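Local coordinates for putative Killer protein (Pseudomonas putida, PDB 6F8S) that probably acts as the RelE-like, HigB-family toxin of a type II toxin-antitoxin pair, a family whose well-studied members cut mRNA on the ribosome, at residues Arg49-Pro54 against Phe82-His87; Ile72-Asn75 against Arg79-Phe82. All coordinates share one frame; numbering follows the deposited sequence.

Contact 1 of 2, residues Arg49-Pro54 against Phe82-His87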
loop_
_atom_site.group_PDB
_atom_site.type_symbol
_atom_site.label_atom_id
_atom_site.label_comp_id
_atom_site.label_asym_id
_atom_site.label_seq_id
_atom_site.Cartn_x
_atom_site.Cartn_y
_atom_site.Cartn_z
ATOM N N ARG B 49 2.495 16.508 0.348
ATOM C CA ARG B 49 3.341 16.735 -0.834
ATOM C C ARG B 49 2.895 15.883 -2.026
ATOM O O ARG B 49 3.061 16.288 -3.181
ATOM C CB ARG B 49 4.809 16.454 -0.524
ATOM C CG ARG B 49 5.127 15.032 -0.133
ATOM C CD ARG B 49 6.610 14.910 0.277
ATOM N NE ARG B 49 6.816 15.341 1.654
ATOM C CZ ARG B 49 7.415 16.471 2.009
ATOM N NH1 ARG B 49 7.895 17.285 1.087
ATOM N NH2 ARG B 49 7.548 16.777 3.292
ATOM N N ASP B 50 2.305 14.722 -1.739
ATOM C CA ASP B 50 1.818 13.843 -2.774
ATOM C C ASP B 50 0.729 14.531 -3.592
ATOM O O ASP B 50 0.552 14.226 -4.776
ATOM C CB ASP B 50 1.300 12.538 -2.170
ATOM C CG ASP B 50 2.425 11.698 -1.545
ATOM O OD1 ASP B 50 3.582 11.810 -2.020
ATOM O OD2 ASP B 50 2.151 10.917 -0.597
ATOM N N LEU B 51 0.005 15.468 -2.980
ATOM C CA LEU B 51 -1.046 16.174 -3.713
ATOM C C LEU B 51 -0.572 17.533 -4.191
ATOM O O LEU B 51 -1.020 18.010 -5.214
ATOM C CB LEU B 51 -2.293 16.315 -2.855
ATOM C CG LEU B 51 -2.864 14.934 -2.532
ATOM C CD1 LEU B 51 -3.937 15.064 -1.478
ATOM C CD2 LEU B 51 -3.408 14.240 -3.797
ATOM N N ARG B 52 0.367 18.130 -3.462
ATOM C CA ARG B 52 0.948 19.422 -3.842
ATOM C C ARG B 52 1.960 19.326 -4.979
ATOM O O ARG B 52 2.066 20.224 -5.807
ATOM C CB ARG B 52 1.620 20.073 -2.628
ATOM C CG ARG B 52 2.082 21.505 -2.856
ATOM C CD ARG B 52 2.110 22.239 -1.544
ATOM N NE ARG B 52 2.789 21.410 -0.555
ATOM C CZ ARG B 52 2.591 21.485 0.757
ATOM N NH1 ARG B 52 1.726 22.375 1.249
ATOM N NH2 ARG B 52 3.261 20.670 1.572
ATOM N N SER B 53 2.728 18.244 -5.016
ATOM C CA SER B 53 3.805 18.161 -5.999
ATOM C C SER B 53 3.350 18.020 -7.453
ATOM O O SER B 53 3.920 18.688 -8.309
ATOM C CB SER B 53 4.761 17.020 -5.648
ATOM O OG SER B 53 5.516 17.372 -4.500
ATOM N N PRO B 54 2.348 17.159 -7.747
ATOM C CA PRO B 54 2.022 17.030 -9.176
ATOM C C PRO B 54 1.490 18.343 -9.721
ATOM O O PRO B 54 0.492 18.844 -9.208
ATOM C CB PRO B 54 0.936 15.934 -9.209
ATOM C CG PRO B 54 1.037 15.240 -7.901
ATOM C CD PRO B 54 1.489 16.292 -6.918
ATOM N N PHE B 82 -10.929 19.071 -0.039
ATOM C CA PHE B 82 -10.720 18.067 1.012
ATOM C C PHE B 82 -9.933 18.636 2.188
ATOM O O PHE B 82 -9.277 19.686 2.082
ATOM C CB PHE B 82 -9.969 16.846 0.466
ATOM C CG PHE B 82 -8.559 17.159 0.021
ATOM C CD1 PHE B 82 -8.299 17.569 -1.277
ATOM C CD2 PHE B 82 -7.502 17.071 0.906
ATOM C CE1 PHE B 82 -6.998 17.876 -1.682
ATOM C CE2 PHE B 82 -6.209 17.378 0.506
ATOM C CZ PHE B 82 -5.962 17.782 -0.792
ATOM N N THR B 83 -9.975 17.911 3.300
ATOM C CA THR B 83 -9.110 18.227 4.421
ATOM C C THR B 83 -8.021 17.162 4.595
ATOM O O THR B 83 -8.284 15.955 4.565
ATOM C CB THR B 83 -9.896 18.360 5.729
ATOM O OG1 THR B 83 -11.114 19.077 5.483
ATOM C CG2 THR B 83 -9.042 19.082 6.792
ATOM N N TRP B 84 -6.794 17.623 4.778
ATOM C CA TRP B 84 -5.703 16.713 5.024
ATOM C C TRP B 84 -5.601 16.338 6.506
ATOM O O TRP B 84 -5.590 17.210 7.369
ATOM C CB TRP B 84 -4.385 17.313 4.547
ATOM C CG TRP B 84 -3.323 16.318 4.703
ATOM C CD1 TRP B 84 -2.384 16.271 5.685
ATOM C CD2 TRP B 84 -3.128 15.146 3.901
ATOM N NE1 TRP B 84 -1.589 15.167 5.526
ATOM C CE2 TRP B 84 -2.023 14.456 4.439
ATOM C CE3 TRP B 84 -3.769 14.630 2.766
ATOM C CZ2 TRP B 84 -1.535 13.268 3.880
ATOM C CZ3 TRP B 84 -3.290 13.453 2.214
ATOM C CH2 TRP B 84 -2.180 12.782 2.771
ATOM N N THR B 85 -5.554 15.039 6.791
ATOM C CA THR B 85 -5.244 14.567 8.132
ATOM C C THR B 85 -4.022 13.667 8.068
ATOM O O THR B 85 -3.520 13.360 6.981
ATOM C CB THR B 85 -6.412 13.786 8.792
ATOM O OG1 THR B 85 -5.958 13.195 10.015
ATOM C CG2 THR B 85 -6.870 12.667 7.941
ATOM N N GLU B 86 -3.545 13.256 9.240
ATOM C CA GLU B 86 -2.496 12.255 9.342
ATOM C C GLU B 86 -2.902 11.008 8.577
ATOM O O GLU B 86 -2.069 10.355 7.956
ATOM C CB GLU B 86 -2.214 11.909 10.809
ATOM N N HIS B 87 -4.195 10.696 8.601
ATOM C CA HIS B 87 -4.679 9.461 8.001
ATOM C C HIS B 87 -5.262 9.659 6.602
ATOM O O HIS B 87 -6.068 8.844 6.146
ATOM C CB HIS B 87 -5.708 8.806 8.923
ATOM C CG HIS B 87 -5.121 8.295 10.222
ATOM N ND1 HIS B 87 -4.878 9.127 11.294
ATOM C CD2 HIS B 87 -4.742 7.061 10.587
ATOM C CE1 HIS B 87 -4.368 8.405 12.283
ATOM N NE2 HIS B 87 -4.269 7.154 11.890
#
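A purely apolar contact, L51 against F82 and W84, seats the short helix 49-52 on the sheet of this small RelE-like toxin. Nearly all of it runs through one methyl group. L51 CD1 lies 3.5 Å from F82 CZ, at the far end of the ring, with F82 CE2 next at 3.8 Å from the same methyl. It is also 4.1 Å from W84 CZ3, on the benzo part of the indole, and it meets both rings obliquely. The L51 side chain leaves its helix with CG anti to the carbonyl carbon (chi1 -63°), and L51 and F82 reach toward each other from opposite directions. F82 and W84 are two residues apart on strand 79-85 and rise from the same face of it, their rings as near as 4.3 Å between F82 CE2 and W84 CE3. W84 CG is anti to the backbone N (chi1 -175°), which brings CZ3 of the benzo ring within reach of L51 CD1.

Residues beside L51 meet another protein chain. D50 OD1 and S53 OG bond the backbone of that chain, and R49 NH1 makes a salt bridge to one of its acidic side chains, as expected if it is the cognate antitoxin. D50 OD2 accepts bonds from the backbone N of T46 and of E47, which ties the turn to the loop before it.

L42 of helix 31-44 packs on both L51 and F82, A45 touches both L51 and W84, and from strand 88-95 V92 reaches F82 and P89 reaches W84, so L51 completes a core shared by both helices and two strands.

Contact 2 of 2, residues Ile72-Asn75 against Arg79-Phe82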
loop_
_atom_site.group_PDB
_atom_site.type_symbol
_atom_site.label_atom_id
_atom_site.label_comp_id
_atom_site.label_asym_id
_atom_site.label_seq_id
_atom_site.Cartn_x
_atom_site.Cartn_y
_atom_site.Cartn_z
ATOM N N ILE B 72 -7.682 20.318 -5.484
ATOM C CA ILE B 72 -6.910 20.013 -6.668
ATOM C C ILE B 72 -7.775 20.188 -7.910
ATOM O O ILE B 72 -8.983 19.941 -7.893
ATOM C CB ILE B 72 -6.315 18.593 -6.607
ATOM C CG1 ILE B 72 -7.403 17.561 -6.394
ATOM C CG2 ILE B 72 -5.258 18.478 -5.472
ATOM C CD1 ILE B 72 -6.897 16.153 -6.497
ATOM N N ARG B 73 -7.152 20.663 -8.981
ATOM C CA ARG B 73 -7.843 20.878 -10.238
ATOM C C ARG B 73 -8.269 19.550 -10.850
ATOM O O ARG B 73 -7.458 18.636 -10.958
ATOM C CB ARG B 73 -6.930 21.645 -11.201
ATOM C CG ARG B 73 -7.578 22.095 -12.521
ATOM C CD ARG B 73 -6.682 23.108 -13.243
ATOM N NE ARG B 73 -7.294 23.657 -14.450
ATOM C CZ ARG B 73 -7.308 23.045 -15.632
ATOM N NH1 ARG B 73 -6.749 21.849 -15.772
ATOM N NH2 ARG B 73 -7.892 23.620 -16.678
ATOM N N VAL B 74 -9.541 19.434 -11.221
ATOM C CA VAL B 74 -9.999 18.354 -12.098
ATOM C C VAL B 74 -10.050 18.883 -13.541
ATOM O O VAL B 74 -9.525 18.256 -14.463
ATOM C CB VAL B 74 -11.392 17.803 -11.686
ATOM C CG1 VAL B 74 -11.940 16.867 -12.762
ATOM C CG2 VAL B 74 -11.316 17.078 -10.352
ATOM N N ASN B 75 -10.693 20.037 -13.726
ATOM C CA ASN B 75 -10.521 20.830 -14.941
ATOM C C ASN B 75 -10.748 22.310 -14.635
ATOM O O ASN B 75 -10.724 22.713 -13.465
ATOM C CB ASN B 75 -11.444 20.343 -16.076
ATOM C CG ASN B 75 -12.941 20.415 -15.736
ATOM O OD1 ASN B 75 -13.398 21.184 -14.881
ATOM N ND2 ASN B 75 -13.715 19.606 -16.438
ATOM N N ARG B 79 -13.182 21.341 -9.118
ATOM C CA ARG B 79 -12.101 21.019 -8.210
ATOM C C ARG B 79 -12.571 20.116 -7.082
ATOM O O ARG B 79 -13.677 20.274 -6.564
ATOM C CB ARG B 79 -11.500 22.289 -7.621
ATOM C CG ARG B 79 -10.546 22.982 -8.559
ATOM C CD ARG B 79 -10.051 24.296 -7.985
ATOM N NE ARG B 79 -8.843 24.695 -8.691
ATOM C CZ ARG B 79 -7.609 24.430 -8.269
ATOM N NH1 ARG B 79 -7.411 23.791 -7.123
ATOM N NH2 ARG B 79 -6.571 24.813 -8.991
ATOM N N LEU B 80 -11.706 19.180 -6.693
ATOM C CA LEU B 80 -11.914 18.384 -5.486
ATOM C C LEU B 80 -11.404 19.121 -4.253
ATOM O O LEU B 80 -10.226 19.378 -4.154
ATOM C CB LEU B 80 -11.216 17.031 -5.616
ATOM C CG LEU B 80 -11.938 16.079 -6.564
ATOM C CD1 LEU B 80 -10.996 15.022 -7.094
ATOM C CD2 LEU B 80 -13.134 15.439 -5.854
ATOM N N CYS B 81 -12.305 19.479 -3.342
ATOM C CA CYS B 81 -11.949 20.028 -2.026
ATOM C C CYS B 81 -11.802 18.887 -1.027
ATOM O O CYS B 81 -12.473 17.864 -1.148
ATOM C CB CYS B 81 -13.009 21.026 -1.518
ATOM S SG CYS B 81 -12.600 22.796 -1.683
ATOM N N PHE B 82 -10.929 19.071 -0.039
ATOM C CA PHE B 82 -10.720 18.067 1.012
ATOM C C PHE B 82 -9.933 18.636 2.188
ATOM O O PHE B 82 -9.277 19.686 2.082
ATOM C CB PHE B 82 -9.969 16.846 0.466
ATOM C CG PHE B 82 -8.559 17.159 0.021
ATOM C CD1 PHE B 82 -8.299 17.569 -1.277
ATOM C CD2 PHE B 82 -7.502 17.071 0.906
ATOM C CE1 PHE B 82 -6.998 17.876 -1.682
ATOM C CE2 PHE B 82 -6.209 17.378 0.506
ATOM C CZ PHE B 82 -5.962 17.782 -0.792
#
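Two backbone hydrogen bonds between I72 and L80 pair the strands of an antiparallel beta hairpin, 69-73 with 79-85. I72 N donates to L80 O at 3.0 Å (N-H...O angle 152°), and L80 N returns the bond to I72 O at 3.1 Å. I72 O also receives a CA-H...O contact from R79 CA, at 3.3 Å. R73 and R79 form the next, non-hydrogen-bonded pair. Beyond it, N75 OD1 accepts bonds from the backbone N of Q77 and of W78, an Asx turn in the connection.

The R79 chain, extended from CG to NE, leans across to the partner strand and lays one face of its guanidinium over the backbone of R73, whose N sits 3.6 Å above the plane, toward the rim. S71 OG holds R79 NH1 and R58 O holds R79 NH2, fixing the rotation of the group; a weak, long ion pair reaches R79 NH2 from E60 OE2. The R73 chain, also extended from CG to NE, runs past the end of the strand, where N75 C lies 3.5 Å over one face of its guanidinium, toward the rim.

I72 and L80 share the face of the hairpin opposite R73 and R79, and I72 CG1 approaches L80 CB there. V74, just past the strand end, leans on L80, its CG2 3.9 Å from L80 CD1; the L80 side chain crosses both partners at a slant. K38 of helix 31-44 packs on I72 and L80, while V92 and I94 of strand 88-95 touch L80. Farther along, the I72 methyl CG2 meets the edge of the F82 ring, 4.2 Å from F82 CE1.

The centres of the two contacts lie about 12 Å apart, and both use strand 79-85, the middle strand of the three-stranded antiparallel sheet. Along the chain, 49-54 comes first, then 72-75, 79-82 and 82-87. Contact 2 pairs the first half of the middle strand with its hairpin partner; contact 1 brings helix 49-52 onto the second half. F82 belongs to both, meeting I72 in one and L51 in the other, and L51 O packs directly on I72 CG2 at 4.3 Å. The helix, which also meets another protein chain, is thereby packed, through L51 and F82, against the toxin's sheet.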